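Local coordinates for protein HhaI Restriction Endonuclease (Haemophilus parahaemolyticus, PDB 6UKF) that binds and, in the presence of a suitable metal ion, probably cleaves double-stranded DNA at a specific recognition sequence, as a restriction endonuclease, at residues D135-Y147 with I240-F252. Numbering follows the deposited sequence. Where two conformers were deposited one is given.
With PO4 (phosphate ion), chain Q.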
loop_
_atom_site.group_PDB
_atom_site.type_symbol
_atom_site.label_atom_id
_atom_site.label_comp_id
_atom_site.label_asym_id
_atom_site.label_seq_id
_atom_site.Cartn_x
_atom_site.Cartn_y
_atom_site.Cartn_z
ATOM N N ASP A 135 -13.738 11.081 -14.884
ATOM C CA ASP A 135 -13.658 10.132 -15.981
ATOM C C ASP A 135 -12.477 9.206 -15.727
ATOM O O ASP A 135 -11.508 9.575 -15.056
ATOM C CB ASP A 135 -13.443 10.836 -17.325
ATOM C CG ASP A 135 -14.653 11.637 -17.771
ATOM O OD1 ASP A 135 -15.784 11.114 -17.681
ATOM O OD2 ASP A 135 -14.472 12.790 -18.214
ATOM N N PHE A 136 -12.559 8.001 -16.278
ATOM C CA PHE A 136 -11.486 7.037 -16.099
ATOM C C PHE A 136 -10.285 7.416 -16.951
ATOM O O PHE A 136 -10.423 7.866 -18.092
ATOM C CB PHE A 136 -11.961 5.629 -16.444
ATOM C CG PHE A 136 -12.856 5.036 -15.404
ATOM C CD1 PHE A 136 -12.327 4.527 -14.231
ATOM C CD2 PHE A 136 -14.225 4.998 -15.589
ATOM C CE1 PHE A 136 -13.145 3.987 -13.266
ATOM C CE2 PHE A 136 -15.050 4.456 -14.625
ATOM C CZ PHE A 136 -14.509 3.949 -13.465
ATOM N N ILE A 137 -9.103 7.229 -16.376
ATOM C CA ILE A 137 -7.834 7.561 -17.006
ATOM C C ILE A 137 -6.959 6.320 -16.919
ATOM O O ILE A 137 -6.707 5.815 -15.819
ATOM C CB ILE A 137 -7.160 8.748 -16.299
ATOM C CG1 ILE A 137 -8.037 9.999 -16.413
ATOM C CG2 ILE A 137 -5.781 8.992 -16.877
ATOM C CD1 ILE A 137 -7.684 11.088 -15.426
ATOM N N ILE A 138 -6.511 5.822 -18.067
ATOM C CA ILE A 138 -5.675 4.630 -18.147
ATOM C C ILE A 138 -4.395 5.020 -18.866
ATOM O O ILE A 138 -4.446 5.615 -19.948
ATOM C CB ILE A 138 -6.385 3.495 -18.907
ATOM C CG1 ILE A 138 -7.714 3.142 -18.231
ATOM C CG2 ILE A 138 -5.478 2.273 -18.993
ATOM C CD1 ILE A 138 -8.591 2.229 -19.055
ATOM N N PHE A 139 -3.249 4.680 -18.283
ATOM C CA PHE A 139 -1.999 5.107 -18.890
ATOM C C PHE A 139 -0.891 4.106 -18.617
ATOM O O PHE A 139 -0.903 3.425 -17.584
ATOM C CB PHE A 139 -1.583 6.509 -18.414
ATOM C CG PHE A 139 -1.290 6.598 -16.945
ATOM C CD1 PHE A 139 -0.028 6.307 -16.459
ATOM C CD2 PHE A 139 -2.270 6.998 -16.054
ATOM C CE1 PHE A 139 0.247 6.398 -15.108
ATOM C CE2 PHE A 139 -2.000 7.095 -14.704
ATOM C CZ PHE A 139 -0.738 6.796 -14.230
ATOM N N PRO A 140 0.082 4.005 -19.518
ATOM C CA PRO A 140 1.203 3.087 -19.312
ATOM C C PRO A 140 2.211 3.652 -18.326
ATOM O O PRO A 140 2.402 4.865 -18.217
ATOM C CB PRO A 140 1.818 2.987 -20.713
ATOM C CG PRO A 140 1.541 4.315 -21.321
ATOM C CD PRO A 140 0.201 4.741 -20.791
ATOM N N ILE A 141 2.879 2.738 -17.615
ATOM C CA ILE A 141 3.822 3.120 -16.564
ATOM C C ILE A 141 4.892 4.075 -17.077
ATOM O O ILE A 141 5.343 4.962 -16.344
ATOM C CB ILE A 141 4.411 1.848 -15.905
ATOM C CG1 ILE A 141 5.382 2.188 -14.768
ATOM C CG2 ILE A 141 5.114 0.961 -16.933
ATOM C CD1 ILE A 141 4.785 3.015 -13.659
ATOM N N GLU A 142 5.302 3.933 -18.340
ATOM C CA GLU A 142 6.367 4.783 -18.862
ATOM C C GLU A 142 5.985 6.259 -18.919
ATOM O O GLU A 142 6.879 7.099 -19.070
ATOM C CB GLU A 142 6.814 4.306 -20.246
ATOM C CG GLU A 142 5.709 4.248 -21.281
ATOM C CD GLU A 142 5.106 2.862 -21.430
ATOM O OE1 GLU A 142 4.598 2.561 -22.529
ATOM O OE2 GLU A 142 5.113 2.072 -20.458
ATOM N N HIS A 143 4.700 6.604 -18.796
ATOM C CA HIS A 143 4.257 7.992 -18.852
ATOM C C HIS A 143 3.735 8.503 -17.514
ATOM O O HIS A 143 3.024 9.512 -17.473
ATOM C CB HIS A 143 3.213 8.179 -19.948
ATOM C CG HIS A 143 3.782 8.082 -21.325
ATOM N ND1 HIS A 143 3.025 8.281 -22.455
ATOM C CD2 HIS A 143 5.038 7.817 -21.755
ATOM C CE1 HIS A 143 3.782 8.130 -23.525
ATOM N NE2 HIS A 143 5.009 7.849 -23.128
ATOM N N PHE A 144 4.125 7.848 -16.419
ATOM C CA PHE A 144 3.592 8.154 -15.094
ATOM C C PHE A 144 3.648 9.640 -14.763
ATOM O O PHE A 144 2.698 10.188 -14.190
ATOM C CB PHE A 144 4.390 7.354 -14.060
ATOM C CG PHE A 144 3.756 7.302 -12.707
ATOM C CD1 PHE A 144 2.869 6.293 -12.390
ATOM C CD2 PHE A 144 4.057 8.250 -11.747
ATOM C CE1 PHE A 144 2.283 6.232 -11.144
ATOM C CE2 PHE A 144 3.472 8.194 -10.501
ATOM C CZ PHE A 144 2.585 7.184 -10.201
ATOM N N GLU A 145 4.757 10.306 -15.090
ATOM C CA GLU A 145 4.952 11.681 -14.641
ATOM C C GLU A 145 3.962 12.652 -15.270
ATOM O O GLU A 145 3.793 13.763 -14.757
ATOM C CB GLU A 145 6.391 12.139 -14.912
ATOM C CG GLU A 145 6.728 12.458 -16.371
ATOM C CD GLU A 145 6.986 11.224 -17.222
ATOM O OE1 GLU A 145 6.813 10.146 -16.751
ATOM O OE2 GLU A 145 7.402 11.407 -18.474
ATOM N N HIS A 146 3.318 12.270 -16.372
ATOM C CA HIS A 146 2.332 13.136 -17.001
ATOM C C HIS A 146 0.999 13.135 -16.271
ATOM O O HIS A 146 0.128 13.949 -16.602
ATOM C CB HIS A 146 2.129 12.715 -18.457
ATOM C CG HIS A 146 3.362 12.854 -19.292
ATOM N ND1 HIS A 146 3.922 14.078 -19.589
ATOM C CD2 HIS A 146 4.149 11.926 -19.884
ATOM C CE1 HIS A 146 4.999 13.896 -20.332
ATOM N NE2 HIS A 146 5.158 12.600 -20.527
ATOM N N TYR A 147 0.826 12.262 -15.288
ATOM C CA TYR A 147 -0.448 12.081 -14.608
ATOM C C TYR A 147 -0.399 12.395 -13.126
ATOM O O TYR A 147 -1.380 12.911 -12.588
ATOM C CB TYR A 147 -0.927 10.639 -14.804
ATOM C CG TYR A 147 -1.221 10.344 -16.249
ATOM C CD1 TYR A 147 -0.225 9.883 -17.098
ATOM C CD2 TYR A 147 -2.484 10.563 -16.778
ATOM C CE1 TYR A 147 -0.486 9.629 -18.429
ATOM C CE2 TYR A 147 -2.754 10.309 -18.105
ATOM C CZ TYR A 147 -1.753 9.847 -18.927
ATOM O OH TYR A 147 -2.027 9.590 -20.250
ATOM N N ILE A 240 -3.663 17.529 -16.905
ATOM C CA ILE A 240 -3.140 16.432 -17.713
ATOM C C ILE A 240 -3.319 16.755 -19.190
ATOM O O ILE A 240 -4.410 17.139 -19.629
ATOM C CB ILE A 240 -3.851 15.123 -17.342
ATOM C CG1 ILE A 240 -3.629 14.793 -15.865
ATOM C CG2 ILE A 240 -3.373 13.984 -18.232
ATOM C CD1 ILE A 240 -4.533 13.690 -15.347
ATOM N N SER A 241 -2.251 16.582 -19.969
ATOM C CA SER A 241 -2.325 16.797 -21.409
ATOM C C SER A 241 -3.333 15.845 -22.041
ATOM O O SER A 241 -3.213 14.623 -21.913
ATOM C CB SER A 241 -0.956 16.567 -22.045
ATOM O OG SER A 241 -1.076 16.472 -23.456
ATOM N N LEU A 242 -4.311 16.404 -22.756
ATOM C CA LEU A 242 -5.275 15.556 -23.445
ATOM C C LEU A 242 -4.636 14.807 -24.605
ATOM O O LEU A 242 -5.129 13.747 -25.004
ATOM C CB LEU A 242 -6.450 16.389 -23.949
ATOM C CG LEU A 242 -7.255 17.161 -22.907
ATOM C CD1 LEU A 242 -8.528 17.696 -23.543
ATOM C CD2 LEU A 242 -7.576 16.302 -21.693
ATOM N N PHE A 243 -3.553 15.344 -25.162
ATOM C CA PHE A 243 -2.848 14.657 -26.236
ATOM C C PHE A 243 -2.174 13.394 -25.717
ATOM O O PHE A 243 -2.289 12.318 -26.318
ATOM C CB PHE A 243 -1.827 15.615 -26.850
ATOM C CG PHE A 243 -0.980 14.992 -27.908
ATOM C CD1 PHE A 243 -1.469 14.811 -29.189
ATOM C CD2 PHE A 243 0.308 14.580 -27.622
ATOM C CE1 PHE A 243 -0.688 14.230 -30.164
ATOM C CE2 PHE A 243 1.096 14.000 -28.590
ATOM C CZ PHE A 243 0.598 13.823 -29.865
ATOM N N ILE A 244 -1.472 13.504 -24.588
ATOM C CA ILE A 244 -0.877 12.327 -23.963
ATOM C C ILE A 244 -1.962 11.345 -23.543
ATOM O O ILE A 244 -1.837 10.130 -23.742
ATOM C CB ILE A 244 0.008 12.753 -22.776
ATOM C CG1 ILE A 244 1.146 13.647 -23.279
ATOM C CG2 ILE A 244 0.525 11.528 -22.024
ATOM C CD1 ILE A 244 2.100 14.111 -22.212
ATOM N N LEU A 245 -3.042 11.856 -22.954
ATOM C CA LEU A 245 -4.127 10.992 -22.509
ATOM C C LEU A 245 -4.646 10.134 -23.657
ATOM O O LEU A 245 -4.833 8.921 -23.510
ATOM C CB LEU A 245 -5.249 11.859 -21.946
ATOM C CG LEU A 245 -6.455 11.138 -21.348
ATOM C CD1 LEU A 245 -6.114 10.619 -19.964
ATOM C CD2 LEU A 245 -7.646 12.075 -21.312
ATOM N N ASN A 246 -4.876 10.748 -24.815
ATOM C CA ASN A 246 -5.455 10.010 -25.932
ATOM C C ASN A 246 -4.489 8.965 -26.478
ATOM O O ASN A 246 -4.894 7.832 -26.756
ATOM C CB ASN A 246 -5.906 10.974 -27.029
ATOM C CG ASN A 246 -7.217 11.659 -26.698
ATOM O OD1 ASN A 246 -7.985 11.186 -25.859
ATOM N ND2 ASN A 246 -7.484 12.774 -27.364
ATOM N N GLU A 247 -3.214 9.316 -26.651
ATOM C CA GLU A 247 -2.279 8.315 -27.157
ATOM C C GLU A 247 -2.087 7.186 -26.152
ATOM O O GLU A 247 -1.870 6.034 -26.547
ATOM C CB GLU A 247 -0.950 8.957 -27.553
ATOM C CG GLU A 247 -0.123 9.490 -26.399
ATOM C CD GLU A 247 1.125 10.219 -26.867
ATOM O OE1 GLU A 247 1.308 10.383 -28.093
ATOM O OE2 GLU A 247 1.925 10.635 -26.003
ATOM N N ASP A 248 -2.199 7.490 -24.857
ATOM C CA ASP A 248 -2.053 6.461 -23.835
ATOM C C ASP A 248 -3.240 5.512 -23.813
ATOM O O ASP A 248 -3.067 4.316 -23.551
ATOM C CB ASP A 248 -1.816 7.106 -22.471
ATOM C CG ASP A 248 -0.396 7.568 -22.316
ATOM O OD1 ASP A 248 -0.088 8.247 -21.386
ATOM O OD2 ASP A 248 0.434 7.164 -23.268
ATOM N N ARG A 249 -4.448 6.009 -24.082
ATOM C CA ARG A 249 -5.581 5.101 -24.211
ATOM C C ARG A 249 -5.376 4.156 -25.389
ATOM O O ARG A 249 -5.692 2.965 -25.301
ATOM C CB ARG A 249 -6.886 5.888 -24.341
ATOM C CG ARG A 249 -8.145 5.017 -24.307
ATOM C CD ARG A 249 -8.302 4.244 -22.993
ATOM N NE ARG A 249 -8.871 5.042 -21.908
ATOM C CZ ARG A 249 -10.066 4.836 -21.352
ATOM N NH1 ARG A 249 -10.853 3.847 -21.760
ATOM N NH2 ARG A 249 -10.475 5.624 -20.369
ATOM N N LYS A 250 -4.825 4.663 -26.493
ATOM C CA LYS A 250 -4.540 3.791 -27.627
ATOM C C LYS A 250 -3.454 2.780 -27.289
ATOM O O LYS A 250 -3.518 1.629 -27.732
ATOM C CB LYS A 250 -4.172 4.628 -28.846
ATOM C CG LYS A 250 -5.395 5.267 -29.453
ATOM C CD LYS A 250 -5.097 6.012 -30.728
ATOM C CE LYS A 250 -6.375 6.241 -31.510
ATOM N NZ LYS A 250 -6.100 6.967 -32.772
ATOM N N ALA A 251 -2.463 3.177 -26.489
ATOM C CA ALA A 251 -1.448 2.221 -26.059
ATOM C C ALA A 251 -2.076 1.082 -25.268
ATOM O O ALA A 251 -1.700 -0.083 -25.436
ATOM C CB ALA A 251 -0.385 2.924 -25.216
ATOM N N PHE A 252 -3.029 1.401 -24.391
ATOM C CA PHE A 252 -3.719 0.358 -23.641
ATOM C C PHE A 252 -4.517 -0.545 -24.570
ATOM O O PHE A 252 -4.491 -1.774 -24.436
ATOM C CB PHE A 252 -4.648 0.994 -22.610
ATOM C CG PHE A 252 -5.399 -0.003 -21.778
ATOM C CD1 PHE A 252 -4.735 -0.777 -20.841
ATOM C CD2 PHE A 252 -6.766 -0.171 -21.929
ATOM C CE1 PHE A 252 -5.417 -1.694 -20.069
ATOM C CE2 PHE A 252 -7.453 -1.094 -21.161
ATOM C CZ PHE A 252 -6.778 -1.852 -20.229
HETATM P P PO4 Q . 3.667 17.155 -17.872
HETATM O O1 PO4 Q . 2.737 17.826 -16.892
HETATM O O2 PO4 Q . 4.522 18.200 -18.544
HETATM O O3 PO4 Q . 4.551 16.171 -17.146
HETATM O O4 PO4 Q . 2.862 16.422 -18.917
HETATM O O HOH W 1 -7.787 7.276 -20.450
HETATM O O HOH W 2 -5.362 7.818 -21.005
HETATM O O HOH W 3 0.221 15.829 -18.675
#
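Asp248 OD1 takes a short hydrogen bond from Tyr147 OH, 2.6 Å, and a weak one from His143 ND1. The hydroxyl arrives on the anti side of the carboxylate, 20° out of its plane, while the imidazole lies at 42° to that plane and also gives a weak bond to OD2, 2.9 Å from its ND1. With CG set beside its own backbone N, the buried Asp248 presents both oxygens to the segment 135-147, and Pro140 CD packs on its CG. These bonds would be expected to favour the charged carboxylate. Phe139 CD2 lies over the centre of one face of the Tyr147 ring, and Leu245 CD1 meets its edge. The 242-252 part of the C-terminal helix 242-255 crosses strand 136-140, an edge strand of a five-stranded mixed sheet, 6.8 Å away between axes and at 72°; Leu14 of helix 3-18 touches both Ile138 and Phe252. This is structural packing, about 10 Å from the DNA at the nearest atoms. Toward the C-terminal end of the helix segment, the two branches of Ile138 part: CG2 makes a CH-pi contact over the Phe252 ring, 3.8 Å from its centroid, and CD1 rests on a face of the Arg249 guanidinium, 3.8 Å from CZ. In the conformer given, bends at chi2 and chi3 bring that guanidinium back to the strand, where NH2 bonds weakly to Phe136 O; NH1 is hydrogen-bonded to the hydroxyls of Tyr13 and Tyr18. One water links Ile138 N to Arg249 NE and another bridges Ile138 O to Leu245 O. Near the helix start, N-capped by Ser241 OG, Ile244 CD1 presses over the His146 ring, 3.4 Å from its centroid, and His146 ND1 donates nearly straight to O4 of a phosphate, probably from the crystallisation liquor, that Lys237 NZ also binds.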